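Local coordinates for protein CobC (Shigella flexneri 2a, PDB 6NRU) that catalyses removal of the phosphate from adenosylcobalamin 5'-phosphate and alpha-ribazole 5'-phosphate in vitamin B12 assembly, probably through a phosphohistidine intermediate, at residues L54-E59 against E81-F86. Residues are numbered along the deposited sequence; the frame is centred on the assembly and turned at random.
Sequences LCSELE and ELNEMF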
ATOM      1  N   LEU A  54      -3.850  -1.308  10.740  1.00 40.55           N
ATOM      2  CA  LEU A  54      -2.482  -1.701  10.436  1.00 40.59           C
ATOM      3  C   LEU A  54      -1.929  -0.739   9.396  1.00 42.90           C
ATOM      4  O   LEU A  54      -2.558  -0.514   8.356  1.00 44.92           O
ATOM      5  CB  LEU A  54      -2.421  -3.139   9.922  1.00 39.18           C
ATOM      6  CG  LEU A  54      -3.219  -4.176  10.715  1.00 39.33           C
ATOM      7  CD1 LEU A  54      -3.139  -5.539  10.048  1.00 38.98           C
ATOM      8  CD2 LEU A  54      -2.724  -4.254  12.149  1.00 40.40           C
ATOM      9  N   CYS A  55      -0.763  -0.172   9.675  1.00 42.27           N
ATOM     10  CA  CYS A  55      -0.215   0.907   8.871  1.00 41.07           C
ATOM     11  C   CYS A  55       1.259   0.654   8.594  1.00 42.01           C
ATOM     12  O   CYS A  55       1.958   0.021   9.390  1.00 43.61           O
ATOM     13  CB  CYS A  55      -0.401   2.256   9.580  1.00 39.93           C
ATOM     14  SG  CYS A  55       0.110   3.697   8.640  1.00 39.72           S
ATOM     15  N   SER A  56       1.725   1.145   7.452  1.00 41.33           N
ATOM     16  CA  SER A  56       3.142   1.057   7.147  1.00 41.72           C
ATOM     17  C   SER A  56       3.923   2.062   7.989  1.00 42.30           C
ATOM     18  O   SER A  56       3.366   3.010   8.550  1.00 41.94           O
ATOM     19  CB  SER A  56       3.390   1.297   5.659  1.00 41.00           C
ATOM     20  OG  SER A  56       3.790   2.631   5.414  1.00 40.96           O
ATOM     21  N   GLU A  57       5.237   1.837   8.078  1.00 44.05           N
ATOM     22  CA  GLU A  57       6.088   2.724   8.869  1.00 45.38           C
ATOM     23  C   GLU A  57       6.216   4.102   8.236  1.00 46.47           C
ATOM     24  O   GLU A  57       6.365   5.098   8.955  1.00 48.05           O
ATOM     25  CB  GLU A  57       7.480   2.117   9.040  1.00 45.74           C
ATOM     26  CG  GLU A  57       7.518   0.766   9.716  1.00 47.58           C
ATOM     27  CD  GLU A  57       8.936   0.272   9.923  1.00 50.65           C
ATOM     28  OE1 GLU A  57       9.819   0.633   9.115  1.00 51.51           O
ATOM     29  OE2 GLU A  57       9.171  -0.468  10.898  1.00 52.62           O
ATOM     30  N   LEU A  58       6.170   4.179   6.906  1.00 44.70           N
ATOM     31  CA  LEU A  58       6.460   5.427   6.214  1.00 44.40           C
ATOM     32  C   LEU A  58       5.422   6.487   6.558  1.00 47.15           C
ATOM     33  O   LEU A  58       4.219   6.216   6.598  1.00 46.70           O
ATOM     34  CB  LEU A  58       6.515   5.190   4.707  1.00 41.34           C
ATOM     35  CG  LEU A  58       7.450   4.055   4.279  1.00 38.21           C
ATOM     36  CD1 LEU A  58       7.552   3.994   2.773  1.00 37.78           C
ATOM     37  CD2 LEU A  58       8.825   4.228   4.899  1.00 37.59           C
ATOM     38  N   GLU A  59       5.903   7.709   6.809  1.00 62.77           N
ATOM     39  CA  GLU A  59       5.052   8.730   7.411  1.00 62.56           C
ATOM     40  C   GLU A  59       3.925   9.162   6.484  1.00 60.67           C
ATOM     41  O   GLU A  59       2.870   9.591   6.964  1.00 59.97           O
ATOM     42  CB  GLU A  59       5.894   9.934   7.830  1.00 64.77           C
ATOM     43  CG  GLU A  59       5.378  10.616   9.085  1.00 66.14           C
ATOM     44  CD  GLU A  59       5.401   9.697  10.289  1.00 67.38           C
ATOM     45  OE1 GLU A  59       4.503   9.824  11.148  1.00 68.08           O
ATOM     46  OE2 GLU A  59       6.318   8.852  10.377  1.00 68.54           O
ATOM     47  N   GLU A  81       6.226  -4.796   7.395  1.00 48.05           N
ATOM     48  CA  GLU A  81       5.942  -5.557   6.186  1.00 48.78           C
ATOM     49  C   GLU A  81       5.083  -4.771   5.209  1.00 46.87           C
ATOM     50  O   GLU A  81       5.148  -5.026   4.002  1.00 48.64           O
ATOM     51  CB  GLU A  81       5.256  -6.879   6.540  1.00 51.77           C
ATOM     52  CG  GLU A  81       6.197  -7.970   7.041  1.00 57.20           C
ATOM     53  CD  GLU A  81       6.672  -7.737   8.465  1.00 60.56           C
ATOM     54  OE1 GLU A  81       6.104  -6.856   9.147  1.00 60.07           O
ATOM     55  OE2 GLU A  81       7.618  -8.430   8.901  1.00 63.76           O
ATOM     56  N   LEU A  82       4.291  -3.818   5.702  1.00 44.84           N
ATOM     57  CA  LEU A  82       3.446  -2.978   4.862  1.00 43.19           C
ATOM     58  C   LEU A  82       4.207  -1.835   4.206  1.00 43.72           C
ATOM     59  O   LEU A  82       3.594  -1.045   3.478  1.00 42.89           O
ATOM     60  CB  LEU A  82       2.284  -2.411   5.687  1.00 41.88           C
ATOM     61  CG  LEU A  82       1.225  -3.414   6.153  1.00 41.16           C
ATOM     62  CD1 LEU A  82       0.231  -2.769   7.105  1.00 33.56           C
ATOM     63  CD2 LEU A  82       0.505  -4.025   4.962  1.00 41.74           C
ATOM     64  N   ASN A  83       5.513  -1.731   4.436  1.00 52.48           N
ATOM     65  CA  ASN A  83       6.295  -0.635   3.886  1.00 53.49           C
ATOM     66  C   ASN A  83       6.408  -0.735   2.372  1.00 54.42           C
ATOM     67  O   ASN A  83       6.353  -1.819   1.788  1.00 55.34           O
ATOM     68  CB  ASN A  83       7.700  -0.622   4.484  1.00 54.03           C
ATOM     69  CG  ASN A  83       7.714  -0.177   5.919  1.00 55.81           C
ATOM     70  OD1 ASN A  83       6.713   0.322   6.432  1.00 56.98           O
ATOM     71  ND2 ASN A  83       8.851  -0.348   6.581  1.00 56.49           N
ATOM     72  N   GLU A  84       6.585   0.422   1.741  1.00 55.52           N
ATOM     73  CA  GLU A  84       6.932   0.461   0.330  1.00 57.53           C
ATOM     74  C   GLU A  84       8.250  -0.270   0.102  1.00 58.66           C
ATOM     75  O   GLU A  84       9.073  -0.412   1.011  1.00 58.31           O
ATOM     76  CB  GLU A  84       7.032   1.917  -0.142  1.00 58.30           C
ATOM     77  CG  GLU A  84       7.299   2.115  -1.629  1.00 60.63           C
ATOM     78  CD  GLU A  84       6.279   1.421  -2.511  1.00 65.03           C
ATOM     79  OE1 GLU A  84       6.495   0.244  -2.868  1.00 66.69           O
ATOM     80  OE2 GLU A  84       5.258   2.055  -2.847  1.00 67.34           O
HETATM   81  N   MSE A  85       8.432  -0.766  -1.118  1.00 60.00           N
HETATM   82  CA  MSE A  85       9.695  -1.361  -1.519  1.00 60.95           C
HETATM   83  C   MSE A  85      10.820  -0.354  -1.333  1.00 58.09           C
HETATM   84  O   MSE A  85      10.637   0.836  -1.588  1.00 57.90           O
HETATM   85  CB  MSE A  85       9.627  -1.818  -2.973  1.00 66.41           C
HETATM   86  CG  MSE A  85      10.576  -2.945  -3.319  1.00 71.79           C
HETATM   87 SE   MSE A  85      10.321  -3.556  -5.153  0.93 79.13          SE
HETATM   88  CE  MSE A  85      11.684  -2.468  -6.021  1.00 79.21           C
ATOM     89  N   PHE A  86      11.979  -0.822  -0.878  1.00 56.22           N
ATOM     90  CA  PHE A  86      13.138   0.042  -0.675  1.00 54.85           C
ATOM     91  C   PHE A  86      13.952   0.090  -1.966  1.00 54.58           C
ATOM     92  O   PHE A  86      14.577  -0.903  -2.352  1.00 54.62           O
ATOM     93  CB  PHE A  86      13.983  -0.453   0.494  1.00 54.30           C
ATOM     94  CG  PHE A  86      15.243   0.332   0.695  1.00 53.90           C
ATOM     95  CD1 PHE A  86      15.193   1.695   0.938  1.00 53.39           C
ATOM     96  CD2 PHE A  86      16.479  -0.287   0.636  1.00 53.25           C
ATOM     97  CE1 PHE A  86      16.349   2.423   1.120  1.00 52.09           C
ATOM     98  CE2 PHE A  86      17.640   0.437   0.818  1.00 52.36           C
ATOM     99  CZ  PHE A  86      17.574   1.793   1.060  1.00 51.69           C
TER
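N83 crosses the side chain of E57 obliquely and joins the two segments with both ends of its carboxamide. OD1 of N83 accepts the backbone N-H of E57 at 2.7 Å, the donor lying in the carbonyl plane (C=O...N angle 159°). From the other end, ND2 of N83 donates to OE1 of E57 at 2.9 Å. That bond leaves close to the amide plane but meets the carboxylate from above its plane, the two planes being turned 51° apart. The E57 chain runs extended beyond CG, which carries OE1 to ND2, and CB and CG of E57 also pack against the amide. The two bonds fix the rotation of the N83 amide.

Beside this pair, L82 turns its branch to the strand: CD1 sits 3.7 Å from the carbonyl carbon of L54 and also touches L54 CB. S56 sets its CB 3.2 Å from the carbonyl O of L82, while its OG bonds to H152 and takes a weak bond from the backbone N of L58. Further along the chain, L58 CD1 rests 3.6 Å from CB of E84, the two side chains crossing obliquely.

E84, the probable proton donor/acceptor, leads its carboxylate away from this contact; CG is anti to the backbone N (chi1 -176°) and the chain bends at chi2. OE1 of E84 accepts the backbone N-H of M85 at 2.8 Å through its anti lone pair, which probably steadies the carboxylate, close to H11, the probable phosphohistidine, and a bound sulfate.

The contact thus ties the loop after strand 76-78 to the turn that leads from strand 52-55 into helix 59-69, with L58 at the helix N-cap position; strand 146-151 flanks strand 52-55, and helix 124-136 packs on L54, N83 and M85.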